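PDB 3M1R: formimidoylglutamase from Bacillus subtilis, which catalyses the manganese-dependent hydrolysis of N-formimidoyl-L-glutamate to L-glutamate and formamide in the breakdown of histidine. Local coordinates for residues F152-D157 against E193-Q198; L186-I191 against V209-M214. One frame throughout, in Å; residues are numbered along the deposited sequence.

Interaction 1: residues F152-D157 against E193-Q198; sequences FDAHHD and EFSNSQ. With CA (calcium ion), chain B; CA (calcium ion), chain C.
The imidazole of His-155 meets Ser-195 with its edge: CD2 lies 3.1 Å from the backbone O of Ser-195, close to the ring plane, while the CB of Ala-154 sits over one face, offset toward the rim. ND1, across the ring rim from CD2, binds one calcium ion at 2.4 Å. CG stands anti to the carbonyl carbon, beside the backbone N (chi1 -41°). The His-156 ring crosses the Asn-196 side chain at about a right angle, ring and amide planes 46° apart, with CD2 3.4 Å from Asn-196 OD1.

That amide grips the metal-binding loop at two backbone points. Its ND2 donates to Ala-154 O (3.1 Å) in the carbonyl plane, and its OD1 accepts from His-156 N (3.0 Å), the donor tilted 28° from the amide carbonyl plane. The backbone on both sides of His-155 is thereby pinned, a second-shell role for Asn-196. Asp-153 closes an Asx turn, OD1 taking His-155 N from above the carboxylate plane, and its two oxygens bridge the calcium ions; Asp-157 chelates the second ion. Asn-130, Asp-245 and Asp-247 complete the binuclear site of the arginase family, which probably holds manganese in the working enzyme. The two loops follow neighbouring parallel strands, 147-152 and 186-191, and lead toward helices 171-178 and 198-206.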
ATOM      1  N   PHE D 152       2.632   6.787  30.533  1.00 31.61           N
ATOM      2  CA  PHE D 152       3.684   6.582  29.542  1.00 35.79           C
ATOM      3  C   PHE D 152       3.363   7.464  28.336  1.00 36.22           C
ATOM      4  O   PHE D 152       2.313   7.309  27.702  1.00 37.26           O
ATOM      5  CB  PHE D 152       3.775   5.116  29.123  1.00 36.11           C
ATOM      6  CG  PHE D 152       4.383   4.220  30.171  1.00 33.27           C
ATOM      7  CD1 PHE D 152       5.752   4.037  30.236  1.00 31.48           C
ATOM      8  CD2 PHE D 152       3.583   3.565  31.082  1.00 31.45           C
ATOM      9  CE1 PHE D 152       6.301   3.219  31.191  1.00 37.37           C
ATOM     10  CE2 PHE D 152       4.132   2.749  32.054  1.00 36.83           C
ATOM     11  CZ  PHE D 152       5.486   2.569  32.104  1.00 37.07           C
ATOM     12  N   ASP D 153       4.252   8.401  28.034  1.00 35.87           N
ATOM     13  CA  ASP D 153       3.950   9.408  27.028  1.00 35.17           C
ATOM     14  C   ASP D 153       5.170  10.190  26.566  1.00 38.78           C
ATOM     15  O   ASP D 153       6.045  10.535  27.375  1.00 36.75           O
ATOM     16  CB  ASP D 153       2.894  10.391  27.575  1.00 35.47           C
ATOM     17  CG  ASP D 153       1.949  10.857  26.501  1.00 32.36           C
ATOM     18  OD1 ASP D 153       2.465  11.159  25.419  1.00 33.65           O
ATOM     19  OD2 ASP D 153       0.718  10.909  26.720  1.00 34.19           O
ATOM     20  N   ALA D 154       5.230  10.468  25.258  1.00 29.22           N
ATOM     21  CA  ALA D 154       6.184  11.441  24.742  1.00 30.89           C
ATOM     22  C   ALA D 154       5.741  12.860  25.098  1.00 37.57           C
ATOM     23  O   ALA D 154       6.558  13.770  25.073  1.00 37.04           O
ATOM     24  CB  ALA D 154       6.330  11.321  23.186  1.00 31.82           C
ATOM     25  N   HIS D 155       4.450  13.050  25.389  1.00 38.44           N
ATOM     26  CA  HIS D 155       3.878  14.395  25.555  1.00 36.49           C
ATOM     27  C   HIS D 155       3.220  14.595  26.906  1.00 38.65           C
ATOM     28  O   HIS D 155       2.669  13.655  27.471  1.00 38.90           O
ATOM     29  CB  HIS D 155       2.811  14.676  24.496  1.00 33.10           C
ATOM     30  CG  HIS D 155       3.167  14.189  23.132  1.00 41.84           C
ATOM     31  ND1 HIS D 155       2.991  12.875  22.749  1.00 45.72           N
ATOM     32  CD2 HIS D 155       3.707  14.821  22.071  1.00 34.60           C
ATOM     33  CE1 HIS D 155       3.378  12.728  21.498  1.00 39.29           C
ATOM     34  NE2 HIS D 155       3.829  13.887  21.061  1.00 41.15           N
ATOM     35  N   HIS D 156       3.225  15.843  27.381  1.00 45.86           N
ATOM     36  CA  HIS D 156       2.642  16.196  28.677  1.00 46.87           C
ATOM     37  C   HIS D 156       1.131  16.014  28.682  1.00 46.05           C
ATOM     38  O   HIS D 156       0.553  15.593  29.688  1.00 42.36           O
ATOM     39  CB  HIS D 156       2.982  17.642  29.057  1.00 48.04           C
ATOM     40  CG  HIS D 156       4.435  17.864  29.351  1.00 45.26           C
ATOM     41  ND1 HIS D 156       5.087  17.244  30.395  1.00 42.20           N
ATOM     42  CD2 HIS D 156       5.361  18.643  28.742  1.00 44.81           C
ATOM     43  CE1 HIS D 156       6.353  17.622  30.412  1.00 44.93           C
ATOM     44  NE2 HIS D 156       6.545  18.475  29.418  1.00 46.77           N
ATOM     45  N   ASP D 157       0.504  16.320  27.548  1.00 39.22           N
ATOM     46  CA  ASP D 157      -0.953  16.267  27.406  1.00 40.29           C
ATOM     47  C   ASP D 157      -1.691  17.172  28.361  1.00 43.46           C
ATOM     48  O   ASP D 157      -2.705  16.773  28.935  1.00 44.32           O
ATOM     49  CB  ASP D 157      -1.490  14.856  27.582  1.00 40.39           C
ATOM     50  CG  ASP D 157      -1.401  14.046  26.322  1.00 43.37           C
ATOM     51  OD1 ASP D 157      -0.844  14.554  25.318  1.00 43.25           O
ATOM     52  OD2 ASP D 157      -1.903  12.901  26.331  1.00 42.06           O
ATOM     53  N   GLU D 193      12.240  14.974  23.979  1.00 43.93           N
ATOM     54  CA  GLU D 193      12.817  16.193  23.411  1.00 44.00           C
ATOM     55  C   GLU D 193      12.197  16.532  22.043  1.00 41.37           C
ATOM     56  O   GLU D 193      12.167  15.700  21.145  1.00 41.75           O
ATOM     57  CB  GLU D 193      14.331  16.010  23.273  1.00 43.64           C
ATOM     58  CG  GLU D 193      15.071  17.155  22.613  1.00 46.79           C
ATOM     59  CD  GLU D 193      15.438  18.258  23.587  1.00 54.47           C
ATOM     60  OE1 GLU D 193      14.601  18.584  24.460  1.00 60.90           O
ATOM     61  OE2 GLU D 193      16.563  18.805  23.482  1.00 48.58           O
ATOM     62  N   PHE D 194      11.696  17.760  21.912  1.00 47.15           N
ATOM     63  CA  PHE D 194      11.044  18.270  20.694  1.00 42.08           C
ATOM     64  C   PHE D 194       9.623  17.761  20.472  1.00 41.76           C
ATOM     65  O   PHE D 194       9.057  17.985  19.409  1.00 38.61           O
ATOM     66  CB  PHE D 194      11.889  18.056  19.421  1.00 39.32           C
ATOM     67  CG  PHE D 194      13.143  18.866  19.393  1.00 39.77           C
ATOM     68  CD1 PHE D 194      14.379  18.249  19.367  1.00 38.80           C
ATOM     69  CD2 PHE D 194      13.087  20.248  19.437  1.00 40.39           C
ATOM     70  CE1 PHE D 194      15.534  18.997  19.368  1.00 43.17           C
ATOM     71  CE2 PHE D 194      14.237  20.998  19.445  1.00 45.74           C
ATOM     72  CZ  PHE D 194      15.466  20.377  19.409  1.00 44.38           C
ATOM     73  N   SER D 195       9.043  17.106  21.475  1.00 39.06           N
ATOM     74  CA  SER D 195       7.632  16.715  21.422  1.00 40.37           C
ATOM     75  C   SER D 195       6.691  17.636  22.222  1.00 43.94           C
ATOM     76  O   SER D 195       5.483  17.391  22.280  1.00 44.96           O
ATOM     77  CB  SER D 195       7.467  15.262  21.908  1.00 39.60           C
ATOM     78  OG  SER D 195       8.219  14.376  21.092  1.00 40.58           O
ATOM     79  N   ASN D 196       7.238  18.692  22.832  1.00 39.78           N
ATOM     80  CA  ASN D 196       6.461  19.511  23.766  1.00 41.48           C
ATOM     81  C   ASN D 196       6.685  21.016  23.663  1.00 46.56           C
ATOM     82  O   ASN D 196       7.655  21.470  23.053  1.00 50.05           O
ATOM     83  CB  ASN D 196       6.727  19.060  25.202  1.00 44.06           C
ATOM     84  CG  ASN D 196       6.245  17.676  25.458  1.00 43.67           C
ATOM     85  OD1 ASN D 196       5.048  17.447  25.572  1.00 48.53           O
ATOM     86  ND2 ASN D 196       7.171  16.727  25.522  1.00 44.47           N
ATOM     87  N   SER D 197       5.779  21.780  24.271  1.00 51.31           N
ATOM     88  CA  SER D 197       5.840  23.244  24.252  1.00 50.72           C
ATOM     89  C   SER D 197       6.333  23.800  25.577  1.00 57.54           C
ATOM     90  O   SER D 197       6.110  23.197  26.634  1.00 55.35           O
ATOM     91  CB  SER D 197       4.467  23.826  23.959  1.00 52.57           C
ATOM     92  OG  SER D 197       3.986  23.364  22.706  1.00 59.74           O
ATOM     93  N   GLN D 198       6.978  24.965  25.516  1.00 58.23           N
ATOM     94  CA  GLN D 198       7.542  25.606  26.699  1.00 60.31           C
ATOM     95  C   GLN D 198       6.469  25.865  27.749  1.00 60.09           C
ATOM     96  O   GLN D 198       6.672  25.610  28.937  1.00 61.58           O
ATOM     97  CB  GLN D 198       8.214  26.920  26.308  1.00 62.68           C
ATOM     98  CG  GLN D 198       8.943  27.617  27.451  1.00 65.02           C
ATOM     99  CD  GLN D 198       9.895  28.695  26.953  1.00 70.50           C
ATOM    100  OE1 GLN D 198       9.578  29.440  26.021  1.00 69.70           O
ATOM    101  NE2 GLN D 198      11.069  28.778  27.570  1.00 72.29           N
TER
HETATM  102 CA    CA B 321       1.486  11.126  23.267  1.00 37.99          CA
HETATM  103 CA    CA C 322      -0.398  12.044  24.587  1.00 84.93          CA

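Interaction 2: residues L186-I191 against V209-M214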
ATOM      1  N   LEU D 186       1.198  12.261  39.745  1.00 50.58           N
ATOM      2  CA  LEU D 186       1.251  11.969  38.319  1.00 45.73           C
ATOM      3  C   LEU D 186       2.706  11.737  37.989  1.00 47.31           C
ATOM      4  O   LEU D 186       3.538  12.615  38.223  1.00 48.66           O
ATOM      5  CB  LEU D 186       0.750  13.175  37.518  1.00 46.36           C
ATOM      6  CG  LEU D 186       0.034  12.983  36.171  1.00 48.39           C
ATOM      7  CD1 LEU D 186       0.251  14.181  35.271  1.00 44.18           C
ATOM      8  CD2 LEU D 186       0.468  11.722  35.474  1.00 42.29           C
ATOM      9  N   ILE D 187       3.020  10.554  37.471  1.00 42.39           N
ATOM     10  CA  ILE D 187       4.363  10.263  36.983  1.00 42.72           C
ATOM     11  C   ILE D 187       4.354  10.126  35.451  1.00 45.74           C
ATOM     12  O   ILE D 187       3.783   9.174  34.899  1.00 44.67           O
ATOM     13  CB  ILE D 187       4.915   8.982  37.629  1.00 43.01           C
ATOM     14  CG1 ILE D 187       5.009   9.161  39.135  1.00 47.79           C
ATOM     15  CG2 ILE D 187       6.278   8.651  37.096  1.00 41.17           C
ATOM     16  CD1 ILE D 187       5.159   7.869  39.840  1.00 54.40           C
ATOM     17  N   GLN D 188       4.980  11.082  34.766  1.00 42.66           N
ATOM     18  CA  GLN D 188       5.045  11.050  33.307  1.00 42.42           C
ATOM     19  C   GLN D 188       6.359  10.433  32.899  1.00 43.64           C
ATOM     20  O   GLN D 188       7.417  10.937  33.261  1.00 48.03           O
ATOM     21  CB  GLN D 188       4.914  12.452  32.705  1.00 40.31           C
ATOM     22  CG  GLN D 188       3.641  13.181  33.101  1.00 40.13           C
ATOM     23  CD  GLN D 188       3.451  14.489  32.332  1.00 45.56           C
ATOM     24  OE1 GLN D 188       4.383  15.286  32.188  1.00 47.63           O
ATOM     25  NE2 GLN D 188       2.232  14.719  31.854  1.00 41.03           N
ATOM     26  N   LEU D 189       6.289   9.345  32.139  1.00 34.39           N
ATOM     27  CA  LEU D 189       7.484   8.606  31.762  1.00 38.43           C
ATOM     28  C   LEU D 189       7.644   8.653  30.255  1.00 37.87           C
ATOM     29  O   LEU D 189       6.727   8.278  29.523  1.00 40.11           O
ATOM     30  CB  LEU D 189       7.385   7.143  32.241  1.00 40.62           C
ATOM     31  CG  LEU D 189       7.288   6.880  33.751  1.00 42.46           C
ATOM     32  CD1 LEU D 189       6.848   5.445  34.029  1.00 44.20           C
ATOM     33  CD2 LEU D 189       8.619   7.166  34.449  1.00 37.47           C
ATOM     34  N   GLY D 190       8.802   9.120  29.794  1.00 39.14           N
ATOM     35  CA  GLY D 190       9.126   9.121  28.373  1.00 33.34           C
ATOM     36  C   GLY D 190       8.980  10.453  27.669  1.00 41.63           C
ATOM     37  O   GLY D 190       9.032  10.504  26.430  1.00 36.15           O
ATOM     38  N   ILE D 191       8.804  11.533  28.441  1.00 43.03           N
ATOM     39  CA  ILE D 191       8.606  12.871  27.850  1.00 37.19           C
ATOM     40  C   ILE D 191       9.779  13.164  26.914  1.00 37.18           C
ATOM     41  O   ILE D 191      10.938  13.090  27.311  1.00 43.36           O
ATOM     42  CB  ILE D 191       8.485  13.978  28.925  1.00 41.07           C
ATOM     43  CG1 ILE D 191       7.234  13.766  29.798  1.00 37.46           C
ATOM     44  CG2 ILE D 191       8.461  15.341  28.282  1.00 39.11           C
ATOM     45  CD1 ILE D 191       5.938  13.674  28.999  1.00 32.77           C
ATOM     46  N   VAL D 209       4.126  18.062  38.652  1.00 60.32           N
ATOM     47  CA  VAL D 209       4.104  16.765  37.995  1.00 57.30           C
ATOM     48  C   VAL D 209       5.519  16.184  38.003  1.00 55.83           C
ATOM     49  O   VAL D 209       6.512  16.910  37.859  1.00 56.02           O
ATOM     50  CB  VAL D 209       3.509  16.867  36.559  1.00 52.27           C
ATOM     51  CG1 VAL D 209       3.748  15.573  35.740  1.00 50.29           C
ATOM     52  CG2 VAL D 209       2.023  17.175  36.643  1.00 50.52           C
ATOM     53  N   ASN D 210       5.607  14.876  38.204  1.00 54.65           N
ATOM     54  CA  ASN D 210       6.880  14.178  38.161  1.00 55.19           C
ATOM     55  C   ASN D 210       7.241  13.837  36.727  1.00 53.64           C
ATOM     56  O   ASN D 210       6.696  12.899  36.139  1.00 50.63           O
ATOM     57  CB  ASN D 210       6.815  12.902  38.990  1.00 53.89           C
ATOM     58  CG  ASN D 210       6.399  13.165  40.418  1.00 60.38           C
ATOM     59  OD1 ASN D 210       7.098  13.845  41.171  1.00 57.63           O
ATOM     60  ND2 ASN D 210       5.249  12.631  40.797  1.00 62.22           N
ATOM     61  N   ILE D 211       8.179  14.592  36.175  1.00 53.98           N
ATOM     62  CA  ILE D 211       8.532  14.438  34.778  1.00 50.59           C
ATOM     63  C   ILE D 211       9.839  13.673  34.595  1.00 47.89           C
ATOM     64  O   ILE D 211      10.870  14.048  35.135  1.00 50.84           O
ATOM     65  CB  ILE D 211       8.616  15.797  34.086  1.00 49.75           C
ATOM     66  CG1 ILE D 211       7.322  16.567  34.326  1.00 53.07           C
ATOM     67  CG2 ILE D 211       8.892  15.612  32.582  1.00 45.27           C
ATOM     68  CD1 ILE D 211       7.488  18.072  34.266  1.00 56.62           C
ATOM     69  N   HIS D 212       9.783  12.597  33.825  1.00 46.82           N
ATOM     70  CA  HIS D 212      10.975  11.822  33.494  1.00 45.64           C
ATOM     71  C   HIS D 212      11.171  11.738  31.985  1.00 50.11           C
ATOM     72  O   HIS D 212      10.493  10.966  31.295  1.00 47.89           O
ATOM     73  CB  HIS D 212      10.881  10.435  34.126  1.00 49.61           C
ATOM     74  CG  HIS D 212      10.722  10.488  35.611  1.00 54.36           C
ATOM     75  ND1 HIS D 212      11.770  10.281  36.479  1.00 51.39           N
ATOM     76  CD2 HIS D 212       9.649  10.793  36.378  1.00 56.14           C
ATOM     77  CE1 HIS D 212      11.343  10.430  37.719  1.00 57.57           C
ATOM     78  NE2 HIS D 212      10.060  10.745  37.686  1.00 56.15           N
ATOM     79  N   THR D 213      12.101  12.541  31.479  1.00 48.47           N
ATOM     80  CA  THR D 213      12.371  12.590  30.046  1.00 47.63           C
ATOM     81  C   THR D 213      13.006  11.299  29.541  1.00 41.89           C
ATOM     82  O   THR D 213      13.415  10.431  30.324  1.00 40.20           O
ATOM     83  CB  THR D 213      13.282  13.771  29.685  1.00 49.27           C
ATOM     84  OG1 THR D 213      14.587  13.544  30.226  1.00 52.22           O
ATOM     85  CG2 THR D 213      12.720  15.062  30.263  1.00 49.93           C
HETATM   86  N   MSE D 214      13.032  11.164  28.221  1.00 40.45           N
HETATM   87  CA  MSE D 214      13.711  10.068  27.552  1.00 36.57           C
HETATM   88  C   MSE D 214      15.189  10.143  27.880  1.00 45.31           C
HETATM   89  O   MSE D 214      15.862   9.117  27.973  1.00 49.39           O
HETATM   90  CB  MSE D 214      13.519  10.180  26.034  1.00 35.66           C
HETATM   91  CG  MSE D 214      12.173   9.641  25.541  1.00 37.51           C
HETATM   92 SE   MSE D 214      11.838   7.768  26.046  0.91 51.27          SE
HETATM   93  CE  MSE D 214      13.509   6.974  25.445  1.00 34.67           C
TER
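Gln-188 and Ile-211 lie side by side and point the same way on one face of a parallel strand pair, whereas Val-209 crosses the glutamine at about a right angle, its CG1 3.6 Å from Gln-188 CG. The amide beyond is taken up by the metal-site loop and the adjacent strand, OE1 bonding to His-156 ND1 and NE2 to Gln-151. Farther along, Ile-191 CG1 packs on Ile-211 CG2 at 3.7 Å.

On the opposite face Leu-189 and His-212 run alongside each other, CD2 of the leucine 4.0 Å from the histidine CB. The imidazole has Gln-188 O at its edge, in plane, and helix 222-234 touches the His-212 side chain. Asn-210 ND2 is held mainly by Gln-184 O and adds a weak bond to Leu-186 O, which also accepts from Asn-210 N.

A beta bulge shifts the register between Leu-189 and Ile-191. His-212 O receives Gly-190 N at 2.9 Å and, weakly, Ile-191 N, before selenomethionine Met-214 N bonds to Ile-191 O. Thr-213, at the N-cap of helix 214-220, bonds through OG1 to Met-216 N. Joined through helix 198-206, the strands form a beta-alpha-beta unit at one edge of the parallel sheet, in the alpha/beta fold of the arginase family.

The centres of the two interactions lie 9 Å apart, on the same side of the chain's centre, and their segments alternate along the sequence: 152-157, 186-191, 193-198, 209-214. Strand 186-191 stands between strands 147-152 and 210-213 in the sheet. Interaction 2 thus joins this strand to the outermost one, while interaction 1 joins the loops that follow strands 147-152 and 186-191. They meet directly where Asp-153 N and Leu-189 O stand 2.9 Å apart, a probable hydrogen bond, and where Ile-191 packs against Asn-196 and Asp-153. The strand next to the sheet edge thus touches the loop that supplies metal ligands.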